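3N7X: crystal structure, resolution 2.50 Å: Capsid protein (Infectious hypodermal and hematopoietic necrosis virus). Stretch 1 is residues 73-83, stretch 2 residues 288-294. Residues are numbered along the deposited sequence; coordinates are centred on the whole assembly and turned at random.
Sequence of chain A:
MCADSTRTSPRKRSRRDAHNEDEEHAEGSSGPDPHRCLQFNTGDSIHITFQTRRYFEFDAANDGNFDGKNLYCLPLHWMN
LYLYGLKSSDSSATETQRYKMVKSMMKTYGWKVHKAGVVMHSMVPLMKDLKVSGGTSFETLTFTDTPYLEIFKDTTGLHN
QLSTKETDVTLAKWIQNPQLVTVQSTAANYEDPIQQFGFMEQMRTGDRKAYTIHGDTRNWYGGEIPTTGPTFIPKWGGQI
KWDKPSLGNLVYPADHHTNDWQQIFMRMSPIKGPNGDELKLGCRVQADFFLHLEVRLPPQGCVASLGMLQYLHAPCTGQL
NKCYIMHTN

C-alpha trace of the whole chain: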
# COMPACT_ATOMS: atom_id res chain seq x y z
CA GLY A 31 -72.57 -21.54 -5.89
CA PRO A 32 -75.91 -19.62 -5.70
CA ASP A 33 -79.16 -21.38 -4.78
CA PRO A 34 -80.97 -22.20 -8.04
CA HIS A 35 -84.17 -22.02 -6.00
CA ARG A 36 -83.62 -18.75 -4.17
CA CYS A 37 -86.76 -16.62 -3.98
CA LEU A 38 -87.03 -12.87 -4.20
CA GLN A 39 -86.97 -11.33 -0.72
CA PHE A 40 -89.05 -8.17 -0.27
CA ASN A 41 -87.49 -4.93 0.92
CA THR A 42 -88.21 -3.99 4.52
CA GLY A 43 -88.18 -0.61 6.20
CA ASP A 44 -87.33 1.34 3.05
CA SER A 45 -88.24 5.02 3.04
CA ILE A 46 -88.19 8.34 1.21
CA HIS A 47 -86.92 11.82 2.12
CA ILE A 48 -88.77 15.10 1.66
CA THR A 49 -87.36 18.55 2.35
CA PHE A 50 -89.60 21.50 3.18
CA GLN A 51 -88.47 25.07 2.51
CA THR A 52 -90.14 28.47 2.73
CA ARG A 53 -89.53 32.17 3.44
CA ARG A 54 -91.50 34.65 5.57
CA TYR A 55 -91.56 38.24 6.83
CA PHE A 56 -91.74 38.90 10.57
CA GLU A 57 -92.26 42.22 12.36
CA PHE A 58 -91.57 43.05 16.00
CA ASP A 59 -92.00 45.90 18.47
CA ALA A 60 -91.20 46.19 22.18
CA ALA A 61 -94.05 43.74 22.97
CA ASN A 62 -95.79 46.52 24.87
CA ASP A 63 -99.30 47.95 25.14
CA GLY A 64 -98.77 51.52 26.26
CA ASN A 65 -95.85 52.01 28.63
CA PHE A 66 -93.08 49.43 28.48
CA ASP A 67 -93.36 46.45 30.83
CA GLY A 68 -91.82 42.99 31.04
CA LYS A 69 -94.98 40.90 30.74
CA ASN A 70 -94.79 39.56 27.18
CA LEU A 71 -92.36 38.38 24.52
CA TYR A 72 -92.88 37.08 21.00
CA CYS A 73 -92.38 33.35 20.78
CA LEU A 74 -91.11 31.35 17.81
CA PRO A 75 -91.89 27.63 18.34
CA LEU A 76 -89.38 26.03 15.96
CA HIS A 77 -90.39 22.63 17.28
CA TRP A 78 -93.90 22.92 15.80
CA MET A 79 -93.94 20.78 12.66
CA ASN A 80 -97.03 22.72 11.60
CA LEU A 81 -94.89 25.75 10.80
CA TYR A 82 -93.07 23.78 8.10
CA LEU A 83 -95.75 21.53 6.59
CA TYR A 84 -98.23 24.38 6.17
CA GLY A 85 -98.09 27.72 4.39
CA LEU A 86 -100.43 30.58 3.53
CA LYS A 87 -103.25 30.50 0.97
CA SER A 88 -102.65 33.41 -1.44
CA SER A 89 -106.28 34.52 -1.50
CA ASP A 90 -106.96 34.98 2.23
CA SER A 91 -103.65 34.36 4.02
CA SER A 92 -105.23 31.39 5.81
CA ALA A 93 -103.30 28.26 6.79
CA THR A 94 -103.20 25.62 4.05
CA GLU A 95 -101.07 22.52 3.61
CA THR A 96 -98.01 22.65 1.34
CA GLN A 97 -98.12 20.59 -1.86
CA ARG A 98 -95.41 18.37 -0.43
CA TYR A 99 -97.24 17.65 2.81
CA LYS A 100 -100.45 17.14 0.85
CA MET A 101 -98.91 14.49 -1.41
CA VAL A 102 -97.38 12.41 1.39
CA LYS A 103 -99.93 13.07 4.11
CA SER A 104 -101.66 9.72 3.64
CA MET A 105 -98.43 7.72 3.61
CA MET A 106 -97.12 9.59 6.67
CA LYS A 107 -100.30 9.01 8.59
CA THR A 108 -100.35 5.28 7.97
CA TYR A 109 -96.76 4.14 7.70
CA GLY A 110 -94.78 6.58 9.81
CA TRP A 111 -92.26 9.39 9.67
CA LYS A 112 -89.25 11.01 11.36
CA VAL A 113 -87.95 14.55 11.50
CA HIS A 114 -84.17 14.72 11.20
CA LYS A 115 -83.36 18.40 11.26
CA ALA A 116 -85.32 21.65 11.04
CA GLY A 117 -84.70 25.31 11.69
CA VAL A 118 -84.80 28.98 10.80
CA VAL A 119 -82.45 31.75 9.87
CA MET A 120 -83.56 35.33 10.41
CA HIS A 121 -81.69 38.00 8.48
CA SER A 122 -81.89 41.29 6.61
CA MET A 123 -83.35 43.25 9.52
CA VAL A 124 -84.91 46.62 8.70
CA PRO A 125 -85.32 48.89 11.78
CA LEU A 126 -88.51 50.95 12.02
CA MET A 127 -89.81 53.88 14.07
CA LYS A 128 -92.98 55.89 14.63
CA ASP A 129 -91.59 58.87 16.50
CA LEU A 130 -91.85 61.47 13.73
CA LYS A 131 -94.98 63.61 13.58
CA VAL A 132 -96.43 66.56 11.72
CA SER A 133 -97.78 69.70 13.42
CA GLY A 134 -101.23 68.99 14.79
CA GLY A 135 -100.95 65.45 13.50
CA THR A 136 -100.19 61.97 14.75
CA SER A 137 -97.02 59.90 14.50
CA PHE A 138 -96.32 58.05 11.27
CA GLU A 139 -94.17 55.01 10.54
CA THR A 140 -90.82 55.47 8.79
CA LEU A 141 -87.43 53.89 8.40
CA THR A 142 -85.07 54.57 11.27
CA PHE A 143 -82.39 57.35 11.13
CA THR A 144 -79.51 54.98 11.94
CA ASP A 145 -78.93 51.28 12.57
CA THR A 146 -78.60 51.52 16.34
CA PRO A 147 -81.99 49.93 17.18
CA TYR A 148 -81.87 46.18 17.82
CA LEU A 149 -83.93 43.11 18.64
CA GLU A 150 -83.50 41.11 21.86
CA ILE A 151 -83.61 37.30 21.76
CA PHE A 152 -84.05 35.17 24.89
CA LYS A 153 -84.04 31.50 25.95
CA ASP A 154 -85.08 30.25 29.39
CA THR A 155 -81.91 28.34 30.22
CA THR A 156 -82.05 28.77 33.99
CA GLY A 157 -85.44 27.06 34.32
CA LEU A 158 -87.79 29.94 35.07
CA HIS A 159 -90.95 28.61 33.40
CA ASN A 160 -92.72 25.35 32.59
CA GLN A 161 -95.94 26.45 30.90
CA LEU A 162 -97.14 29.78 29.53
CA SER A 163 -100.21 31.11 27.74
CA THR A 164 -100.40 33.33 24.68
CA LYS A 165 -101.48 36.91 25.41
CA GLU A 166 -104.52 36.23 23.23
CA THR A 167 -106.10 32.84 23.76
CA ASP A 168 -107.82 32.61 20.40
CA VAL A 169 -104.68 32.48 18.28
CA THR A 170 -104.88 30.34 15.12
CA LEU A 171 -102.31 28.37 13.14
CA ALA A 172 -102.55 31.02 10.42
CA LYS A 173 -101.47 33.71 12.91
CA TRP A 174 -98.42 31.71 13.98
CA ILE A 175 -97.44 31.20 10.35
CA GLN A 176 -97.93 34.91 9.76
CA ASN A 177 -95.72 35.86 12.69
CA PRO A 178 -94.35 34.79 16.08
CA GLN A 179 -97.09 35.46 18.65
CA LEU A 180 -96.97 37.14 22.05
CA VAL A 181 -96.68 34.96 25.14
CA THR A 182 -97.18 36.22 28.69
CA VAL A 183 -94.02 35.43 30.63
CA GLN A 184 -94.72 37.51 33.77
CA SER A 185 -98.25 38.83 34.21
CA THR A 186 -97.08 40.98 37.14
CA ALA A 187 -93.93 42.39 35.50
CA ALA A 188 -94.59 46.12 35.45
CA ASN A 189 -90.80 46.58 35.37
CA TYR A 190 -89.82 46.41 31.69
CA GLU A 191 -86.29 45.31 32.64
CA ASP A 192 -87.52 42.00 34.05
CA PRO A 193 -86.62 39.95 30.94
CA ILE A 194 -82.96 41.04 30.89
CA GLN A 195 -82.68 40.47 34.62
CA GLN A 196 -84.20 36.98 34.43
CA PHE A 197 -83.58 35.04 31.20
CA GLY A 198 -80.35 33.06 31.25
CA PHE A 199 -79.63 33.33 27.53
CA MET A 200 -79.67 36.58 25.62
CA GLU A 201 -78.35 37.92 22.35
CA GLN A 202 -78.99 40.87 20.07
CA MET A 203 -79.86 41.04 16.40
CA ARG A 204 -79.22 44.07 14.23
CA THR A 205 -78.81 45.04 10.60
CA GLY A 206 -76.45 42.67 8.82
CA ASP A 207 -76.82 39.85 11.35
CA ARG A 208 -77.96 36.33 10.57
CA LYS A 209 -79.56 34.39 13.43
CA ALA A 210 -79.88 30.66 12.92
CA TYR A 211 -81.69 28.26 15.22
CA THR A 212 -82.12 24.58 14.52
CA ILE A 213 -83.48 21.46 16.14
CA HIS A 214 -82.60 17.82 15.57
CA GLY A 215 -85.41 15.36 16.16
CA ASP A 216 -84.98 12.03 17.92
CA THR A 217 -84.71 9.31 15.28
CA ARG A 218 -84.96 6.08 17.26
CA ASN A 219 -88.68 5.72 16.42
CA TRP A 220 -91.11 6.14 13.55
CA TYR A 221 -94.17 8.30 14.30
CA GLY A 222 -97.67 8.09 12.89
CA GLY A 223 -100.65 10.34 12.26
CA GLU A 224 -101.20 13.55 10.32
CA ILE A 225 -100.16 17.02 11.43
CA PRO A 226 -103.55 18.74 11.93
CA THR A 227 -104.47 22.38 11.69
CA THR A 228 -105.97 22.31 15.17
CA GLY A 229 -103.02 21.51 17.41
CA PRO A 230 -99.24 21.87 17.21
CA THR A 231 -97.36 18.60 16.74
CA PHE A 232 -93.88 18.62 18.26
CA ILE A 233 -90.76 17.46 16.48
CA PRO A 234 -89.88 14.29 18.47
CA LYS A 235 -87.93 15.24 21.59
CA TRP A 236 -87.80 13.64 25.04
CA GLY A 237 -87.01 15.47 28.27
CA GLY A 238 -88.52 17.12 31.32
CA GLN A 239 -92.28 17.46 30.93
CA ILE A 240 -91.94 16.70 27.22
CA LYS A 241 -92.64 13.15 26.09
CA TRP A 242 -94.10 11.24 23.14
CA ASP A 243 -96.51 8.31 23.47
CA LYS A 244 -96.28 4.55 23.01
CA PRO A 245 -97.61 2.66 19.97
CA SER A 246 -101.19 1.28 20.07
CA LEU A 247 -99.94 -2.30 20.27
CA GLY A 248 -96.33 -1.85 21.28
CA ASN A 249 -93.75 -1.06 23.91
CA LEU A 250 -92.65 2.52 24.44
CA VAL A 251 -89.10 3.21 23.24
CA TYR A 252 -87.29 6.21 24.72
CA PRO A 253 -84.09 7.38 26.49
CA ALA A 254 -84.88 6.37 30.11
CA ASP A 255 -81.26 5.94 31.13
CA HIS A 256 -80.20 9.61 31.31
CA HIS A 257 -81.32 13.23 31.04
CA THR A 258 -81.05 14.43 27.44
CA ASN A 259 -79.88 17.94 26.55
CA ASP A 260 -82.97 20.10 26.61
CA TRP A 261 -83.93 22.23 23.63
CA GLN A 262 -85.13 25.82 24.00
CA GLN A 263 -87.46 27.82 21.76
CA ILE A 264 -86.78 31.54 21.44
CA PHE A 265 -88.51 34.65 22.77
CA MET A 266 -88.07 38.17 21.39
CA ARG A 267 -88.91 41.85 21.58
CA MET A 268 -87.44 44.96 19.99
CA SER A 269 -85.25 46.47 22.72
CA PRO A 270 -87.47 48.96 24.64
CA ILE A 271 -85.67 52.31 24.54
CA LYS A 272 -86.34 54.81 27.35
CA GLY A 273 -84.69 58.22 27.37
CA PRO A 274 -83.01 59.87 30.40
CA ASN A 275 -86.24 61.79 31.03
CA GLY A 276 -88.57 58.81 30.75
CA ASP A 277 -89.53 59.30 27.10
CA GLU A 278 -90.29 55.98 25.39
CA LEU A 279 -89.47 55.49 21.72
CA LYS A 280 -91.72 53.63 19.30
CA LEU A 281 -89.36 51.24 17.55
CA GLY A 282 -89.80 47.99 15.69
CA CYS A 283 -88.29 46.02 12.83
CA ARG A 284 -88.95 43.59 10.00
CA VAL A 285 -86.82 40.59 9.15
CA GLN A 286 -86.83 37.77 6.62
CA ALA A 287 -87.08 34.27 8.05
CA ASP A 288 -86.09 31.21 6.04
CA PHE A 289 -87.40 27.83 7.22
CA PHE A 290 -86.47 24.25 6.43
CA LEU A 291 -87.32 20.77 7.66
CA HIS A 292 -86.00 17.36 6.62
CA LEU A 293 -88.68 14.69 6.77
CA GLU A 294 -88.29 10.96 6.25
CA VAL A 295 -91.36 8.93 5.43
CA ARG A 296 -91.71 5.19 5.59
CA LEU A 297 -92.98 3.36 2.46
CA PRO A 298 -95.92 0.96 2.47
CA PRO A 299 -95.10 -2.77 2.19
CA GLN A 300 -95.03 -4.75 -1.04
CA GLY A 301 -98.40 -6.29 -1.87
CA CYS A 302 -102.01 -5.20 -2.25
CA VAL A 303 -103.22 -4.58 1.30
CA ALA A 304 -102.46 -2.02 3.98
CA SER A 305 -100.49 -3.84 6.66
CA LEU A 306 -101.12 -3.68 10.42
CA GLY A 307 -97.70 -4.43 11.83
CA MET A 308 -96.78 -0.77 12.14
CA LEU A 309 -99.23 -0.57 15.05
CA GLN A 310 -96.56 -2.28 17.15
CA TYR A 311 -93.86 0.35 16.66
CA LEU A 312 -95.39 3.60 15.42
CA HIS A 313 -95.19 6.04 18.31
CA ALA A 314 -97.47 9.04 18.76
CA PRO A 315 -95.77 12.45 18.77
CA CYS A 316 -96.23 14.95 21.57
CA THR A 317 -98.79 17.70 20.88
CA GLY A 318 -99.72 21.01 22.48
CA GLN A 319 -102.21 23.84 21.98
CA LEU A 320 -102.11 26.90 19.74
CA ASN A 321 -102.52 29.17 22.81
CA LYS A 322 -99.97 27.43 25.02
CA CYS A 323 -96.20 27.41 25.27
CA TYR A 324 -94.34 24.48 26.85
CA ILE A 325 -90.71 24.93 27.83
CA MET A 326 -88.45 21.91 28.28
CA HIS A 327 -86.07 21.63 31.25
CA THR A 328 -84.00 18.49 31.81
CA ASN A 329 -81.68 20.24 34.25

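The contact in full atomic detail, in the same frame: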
# COMPACT_ATOMS: atom_id res chain seq x y z
N CYS A 73 -92.94 34.68 20.73
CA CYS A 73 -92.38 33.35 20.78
C CYS A 73 -92.34 32.73 19.39
O CYS A 73 -93.26 32.91 18.60
CB CYS A 73 -93.23 32.47 21.71
SG CYS A 73 -92.75 30.71 21.71
N LEU A 74 -91.25 32.03 19.09
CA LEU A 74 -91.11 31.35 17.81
C LEU A 74 -90.89 29.87 18.12
O LEU A 74 -89.77 29.45 18.42
CB LEU A 74 -89.94 31.90 17.00
CG LEU A 74 -89.66 31.16 15.69
CD1 LEU A 74 -90.93 31.03 14.87
CD2 LEU A 74 -88.60 31.91 14.90
N PRO A 75 -91.96 29.07 18.06
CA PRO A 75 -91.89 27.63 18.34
C PRO A 75 -91.36 26.81 17.17
O PRO A 75 -92.12 26.20 16.42
CB PRO A 75 -93.34 27.30 18.68
CG PRO A 75 -94.09 28.16 17.72
CD PRO A 75 -93.34 29.49 17.78
N LEU A 76 -90.03 26.78 17.03
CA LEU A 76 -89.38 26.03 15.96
C LEU A 76 -89.67 24.55 15.99
O LEU A 76 -89.48 23.86 14.99
CB LEU A 76 -87.87 26.21 16.02
CG LEU A 76 -87.37 27.64 15.93
CD1 LEU A 76 -85.86 27.62 15.85
CD2 LEU A 76 -87.97 28.30 14.71
N HIS A 77 -90.10 24.05 17.14
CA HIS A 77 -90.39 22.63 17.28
C HIS A 77 -91.76 22.22 16.74
O HIS A 77 -92.08 21.03 16.69
CB HIS A 77 -90.27 22.21 18.75
CG HIS A 77 -91.09 23.06 19.67
ND1 HIS A 77 -91.92 22.53 20.64
CD2 HIS A 77 -91.22 24.41 19.77
CE1 HIS A 77 -92.52 23.50 21.30
NE2 HIS A 77 -92.11 24.65 20.79
N TRP A 78 -92.56 23.20 16.34
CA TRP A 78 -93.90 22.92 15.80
C TRP A 78 -93.80 22.54 14.33
O TRP A 78 -93.55 23.39 13.48
CB TRP A 78 -94.81 24.14 15.94
CG TRP A 78 -95.24 24.45 17.34
CD1 TRP A 78 -94.75 23.90 18.49
CD2 TRP A 78 -96.23 25.41 17.74
NE1 TRP A 78 -95.38 24.46 19.59
CE2 TRP A 78 -96.29 25.39 19.15
CE3 TRP A 78 -97.08 26.28 17.04
CZ2 TRP A 78 -97.16 26.21 19.88
CZ3 TRP A 78 -97.95 27.10 17.76
CH2 TRP A 78 -97.98 27.05 19.16
N MET A 79 -94.01 21.26 14.04
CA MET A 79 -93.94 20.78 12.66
C MET A 79 -94.91 21.54 11.76
O MET A 79 -94.66 21.72 10.57
CB MET A 79 -94.27 19.29 12.61
CG MET A 79 -93.23 18.42 13.27
SD MET A 79 -93.67 16.67 13.25
CE MET A 79 -93.59 16.30 11.49
N ASN A 80 -96.01 22.00 12.34
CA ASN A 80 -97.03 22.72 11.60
C ASN A 80 -96.48 23.93 10.86
O ASN A 80 -96.98 24.28 9.79
CB ASN A 80 -98.14 23.17 12.55
CG ASN A 80 -98.61 22.06 13.46
OD1 ASN A 80 -97.85 21.57 14.31
ND2 ASN A 80 -99.86 21.64 13.30
N LEU A 81 -95.47 24.57 11.43
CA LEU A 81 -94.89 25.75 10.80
C LEU A 81 -94.15 25.44 9.51
O LEU A 81 -93.91 26.33 8.70
CB LEU A 81 -93.94 26.46 11.76
CG LEU A 81 -94.54 27.04 13.05
CD1 LEU A 81 -93.44 27.73 13.84
CD2 LEU A 81 -95.65 28.03 12.71
N TYR A 82 -93.81 24.17 9.30
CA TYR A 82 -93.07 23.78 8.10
C TYR A 82 -93.92 23.07 7.06
O TYR A 82 -93.69 23.22 5.86
CB TYR A 82 -91.90 22.87 8.49
CG TYR A 82 -91.00 23.42 9.57
CD1 TYR A 82 -89.84 24.14 9.25
CD2 TYR A 82 -91.28 23.19 10.92
CE1 TYR A 82 -89.00 24.63 10.25
CE2 TYR A 82 -90.45 23.67 11.92
CZ TYR A 82 -89.31 24.38 11.58
OH TYR A 82 -88.49 24.83 12.59
N LEU A 83 -94.89 22.28 7.50
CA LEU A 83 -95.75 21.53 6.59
C LEU A 83 -96.92 22.33 6.04
O LEU A 83 -97.60 21.90 5.11
CB LEU A 83 -96.26 20.26 7.27
CG LEU A 83 -95.32 19.04 7.23
CD1 LEU A 83 -93.90 19.45 7.56
CD2 LEU A 83 -95.82 17.99 8.21
N ASP A 288 -86.10 32.36 6.92
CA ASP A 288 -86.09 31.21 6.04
C ASP A 288 -86.19 29.94 6.88
O ASP A 288 -85.44 29.75 7.85
CB ASP A 288 -84.82 31.21 5.18
CG ASP A 288 -84.73 32.45 4.28
OD1 ASP A 288 -85.78 33.05 3.97
OD2 ASP A 288 -83.60 32.81 3.87
N PHE A 289 -87.14 29.08 6.51
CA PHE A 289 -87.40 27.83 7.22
C PHE A 289 -87.10 26.60 6.40
O PHE A 289 -87.21 26.61 5.18
CB PHE A 289 -88.88 27.74 7.60
CG PHE A 289 -89.32 28.74 8.63
CD1 PHE A 289 -89.59 28.34 9.93
CD2 PHE A 289 -89.50 30.07 8.28
CE1 PHE A 289 -90.03 29.26 10.89
CE2 PHE A 289 -89.95 31.00 9.22
CZ PHE A 289 -90.21 30.59 10.53
N PHE A 290 -86.74 25.52 7.09
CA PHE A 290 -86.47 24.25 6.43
C PHE A 290 -86.70 23.10 7.40
O PHE A 290 -86.51 23.25 8.62
CB PHE A 290 -85.03 24.19 5.91
CG PHE A 290 -84.02 23.91 6.98
CD1 PHE A 290 -83.50 24.96 7.75
CD2 PHE A 290 -83.63 22.61 7.27
CE1 PHE A 290 -82.62 24.70 8.80
CE2 PHE A 290 -82.75 22.34 8.32
CZ PHE A 290 -82.24 23.39 9.09
N LEU A 291 -87.11 21.96 6.86
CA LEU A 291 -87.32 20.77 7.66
C LEU A 291 -87.07 19.55 6.78
O LEU A 291 -87.53 19.48 5.64
CB LEU A 291 -88.75 20.73 8.21
CG LEU A 291 -89.07 19.48 9.04
CD1 LEU A 291 -90.10 19.81 10.11
CD2 LEU A 291 -89.57 18.36 8.13
N HIS A 292 -86.32 18.59 7.33
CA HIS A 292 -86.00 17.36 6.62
C HIS A 292 -86.86 16.24 7.19
O HIS A 292 -86.69 15.84 8.35
CB HIS A 292 -84.51 17.02 6.76
CG HIS A 292 -83.60 18.03 6.14
ND1 HIS A 292 -83.71 18.42 4.82
CD2 HIS A 292 -82.58 18.75 6.67
CE1 HIS A 292 -82.79 19.34 4.56
NE2 HIS A 292 -82.09 19.56 5.66
N LEU A 293 -87.77 15.75 6.37
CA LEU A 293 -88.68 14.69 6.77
C LEU A 293 -88.34 13.38 6.09
O LEU A 293 -87.89 13.35 4.94
CB LEU A 293 -90.11 15.08 6.41
CG LEU A 293 -91.21 14.16 6.92
CD1 LEU A 293 -91.41 14.39 8.41
CD2 LEU A 293 -92.50 14.45 6.18
N GLU A 294 -88.53 12.28 6.81
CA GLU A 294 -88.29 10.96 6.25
C GLU A 294 -89.58 10.20 6.46
O GLU A 294 -90.11 10.13 7.57
CB GLU A 294 -87.13 10.24 6.94
CG GLU A 294 -86.92 8.82 6.43
CD GLU A 294 -85.67 8.13 6.99
OE1 GLU A 294 -85.16 8.56 8.05
OE2 GLU A 294 -85.21 7.15 6.36

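At the centre of this contact the ring of Tyr82, on a short helix, lies against strand 288-294, and the CA of Tyr82 lies 6.5 Å from the CA of Leu291. Alternation along the strand sets which side chains face the other stretch: the CA-to-CB bonds of Phe289, Leu291 and Leu293 point toward it, whereas that of Phe290 points away. Leucine and phenylalanine suit the inward positions because all three are buried and their side chains carry no polar group in need of a partner.

Phe289 and Tyr82 form an offset edge-to-face pair, the edge of Phe289 turned toward the face of Tyr82. Their planes stand at 71° with centroids 5.9 Å apart, and Tyr82 CE1 approaches Phe289 CD1 to 3.8 Å. Such a tilt sets the slightly positive rim of one ring near the electron-rich face of the other. Across the ring, Tyr82 CD2 packs 3.7 Å from Leu291 CD1, so the aromatic ring touches two successive inward side chains of the strand.

Farther out, the contacts loosen. Leu74 CD1 lies 4.4 Å from Phe289 CZ, near the plane of that ring, and Leu76 CD2 is 4.4 Å from Phe289 CE1. Farther along the strand, Met79 CE reaches Leu293 CD1 at 4.2 Å; the CA-to-CB bond of Met79 points sideways, but its long, flexible chain brings the methyl group nearer.

The polar edge belongs to Tyr82. No hydrogen bond joins the two stretches; the approach of Tyr82 CE1 to Phe290 O, 3.3 Å, is a carbon-to-oxygen contact. The hydroxyl instead turns back to its own stretch, where Tyr82 OH donates to Leu76 O at 2.8 Å. Tyrosine therefore suits this buried place twice over: its ring packs against the strand, while its hydroxyl ties the helix to the preceding turn.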